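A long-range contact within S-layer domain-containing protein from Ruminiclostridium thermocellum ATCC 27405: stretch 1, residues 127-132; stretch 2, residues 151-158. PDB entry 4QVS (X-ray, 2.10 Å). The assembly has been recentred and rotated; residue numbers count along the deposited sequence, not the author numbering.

Stretch 1 (127-132) SGSALT
Stretch 2 151-158: YINGENVG

The contact is anchored by the carboxylate of Glu155, which accepts a hydrogen bond from the backbone of Ser129 (N to OE2 3.1 Å, N-H...O angle 159°). The hydroxyl of Ser129, chi1 -36°, lies beside the same group, its OG 3.2 Å from OE1 and 3.3 Å from OE2 of Glu155; either hydrogen bond would be weak, and the geometry does not settle which forms. Glu155 reaches this site through an extended side chain (chi1 156°, chi2 -171°, chi3 -39°), which also brings OE2 to 3.5 Å from CA of Gly128.

Stretch 1 is irregular but extended (phi/psi -72/154 at Gly128, -76/166 at Ser129, -146/172 at Ala130). It faces a hairpin whose strands, 151-152 and 155-158, are joined by a type I' turn from Ile152 to Glu155; Asn153 (40/41) and Gly154 (78/10) take positive phi, which favours glycine at the latter.

Packing extends outward from the carboxylate. Ile152 (m, t) points its branched aliphatic side chain toward stretch 1, with CG2 4.1 Å from Ser129 CB and CD1 3.8 Å from Ala130 CA and 3.6 Å from Ser129 O. Val157 (m) sets CG1 4.1 Å from Ser129 O. CA atoms are 6.0 Å apart for Gly128-Val157 and 6.7 Å for Ser129-Ile152. Of 244 Å² buried, small Ser129, pointing toward stretch 2, and Ile152 contribute most (71 and 70 Å²), then Glu155 (39 Å²).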

# COMPACT_ATOMS: atom_id res chain seq x y z
N SER A 127 4.79 -0.16 -5.71
CA SER A 127 3.60 -0.55 -4.94
C SER A 127 2.84 0.67 -4.35
O SER A 127 3.37 1.78 -4.30
CB SER A 127 3.95 -1.57 -3.87
OG SER A 127 4.89 -1.06 -2.93
N GLY A 128 1.59 0.45 -3.91
CA GLY A 128 0.71 1.54 -3.40
C GLY A 128 1.03 2.14 -2.04
O GLY A 128 1.65 1.49 -1.20
N SER A 129 0.63 3.39 -1.81
CA SER A 129 0.82 4.03 -0.51
C SER A 129 -0.24 3.46 0.46
O SER A 129 -1.19 2.81 0.03
CB SER A 129 0.66 5.56 -0.59
OG SER A 129 1.17 6.09 -1.80
N ALA A 130 -0.02 3.72 1.76
CA ALA A 130 -0.87 3.31 2.88
C ALA A 130 -0.77 4.45 3.92
O ALA A 130 0.06 5.36 3.73
CB ALA A 130 -0.35 2.00 3.48
N LEU A 131 -1.56 4.42 5.00
CA LEU A 131 -1.47 5.47 6.04
C LEU A 131 -0.47 5.11 7.10
O LEU A 131 -0.64 4.11 7.79
CB LEU A 131 -2.80 5.72 6.75
CG LEU A 131 -3.87 6.49 6.03
CD1 LEU A 131 -5.14 6.55 6.92
CD2 LEU A 131 -3.34 7.88 5.72
N THR A 132 0.52 5.98 7.29
CA THR A 132 1.64 5.75 8.21
C THR A 132 1.39 6.47 9.50
O THR A 132 0.86 7.58 9.48
CB THR A 132 2.95 6.31 7.61
OG1 THR A 132 3.12 5.79 6.30
CG2 THR A 132 4.15 5.97 8.49
N TYR A 151 -8.16 7.23 -2.96
CA TYR A 151 -6.95 7.98 -3.19
C TYR A 151 -6.24 8.32 -1.89
O TYR A 151 -6.89 8.72 -0.90
CB TYR A 151 -7.26 9.33 -3.83
CG TYR A 151 -7.84 9.31 -5.20
CD1 TYR A 151 -9.22 9.24 -5.41
CD2 TYR A 151 -7.02 9.45 -6.31
CE1 TYR A 151 -9.75 9.25 -6.68
CE2 TYR A 151 -7.54 9.46 -7.57
CZ TYR A 151 -8.89 9.36 -7.76
OH TYR A 151 -9.33 9.40 -9.04
N ILE A 152 -4.91 8.19 -1.90
CA ILE A 152 -4.04 8.61 -0.81
C ILE A 152 -3.08 9.61 -1.45
O ILE A 152 -2.49 9.30 -2.46
CB ILE A 152 -3.26 7.47 -0.17
CG1 ILE A 152 -4.23 6.51 0.53
CG2 ILE A 152 -2.26 8.05 0.83
CD1 ILE A 152 -3.56 5.30 1.15
N ASN A 153 -2.95 10.80 -0.88
CA ASN A 153 -2.16 11.87 -1.49
C ASN A 153 -2.30 11.98 -3.01
O ASN A 153 -1.32 12.17 -3.72
CB ASN A 153 -0.69 11.74 -1.11
CG ASN A 153 -0.47 11.95 0.36
OD1 ASN A 153 -0.98 12.90 0.95
ND2 ASN A 153 0.29 11.06 0.97
N GLY A 154 -3.52 11.84 -3.50
CA GLY A 154 -3.81 12.02 -4.93
C GLY A 154 -3.45 10.89 -5.87
O GLY A 154 -3.51 11.06 -7.10
N GLU A 155 -3.09 9.75 -5.28
CA GLU A 155 -2.73 8.55 -6.01
C GLU A 155 -3.82 7.53 -5.84
O GLU A 155 -4.29 7.29 -4.73
CB GLU A 155 -1.42 7.98 -5.48
CG GLU A 155 -1.23 6.49 -5.72
CD GLU A 155 -0.02 5.92 -5.00
OE1 GLU A 155 1.02 6.61 -4.95
OE2 GLU A 155 -0.10 4.78 -4.49
N ASN A 156 -4.21 6.91 -6.94
CA ASN A 156 -5.23 5.88 -6.96
C ASN A 156 -4.71 4.59 -6.35
O ASN A 156 -3.73 4.00 -6.84
CB ASN A 156 -5.71 5.64 -8.40
CG ASN A 156 -6.64 4.46 -8.52
OD1 ASN A 156 -6.79 3.70 -7.57
ND2 ASN A 156 -7.29 4.31 -9.68
N VAL A 157 -5.39 4.14 -5.29
CA VAL A 157 -4.97 2.95 -4.52
C VAL A 157 -6.02 1.81 -4.43
O VAL A 157 -5.85 0.86 -3.67
CB VAL A 157 -4.50 3.38 -3.11
CG1 VAL A 157 -3.21 4.20 -3.20
CG2 VAL A 157 -5.59 4.16 -2.36
N GLY A 158 -7.08 1.89 -5.22
CA GLY A 158 -8.12 0.87 -5.25
C GLY A 158 -9.34 1.38 -6.01
O GLY A 158 -9.59 2.58 -6.05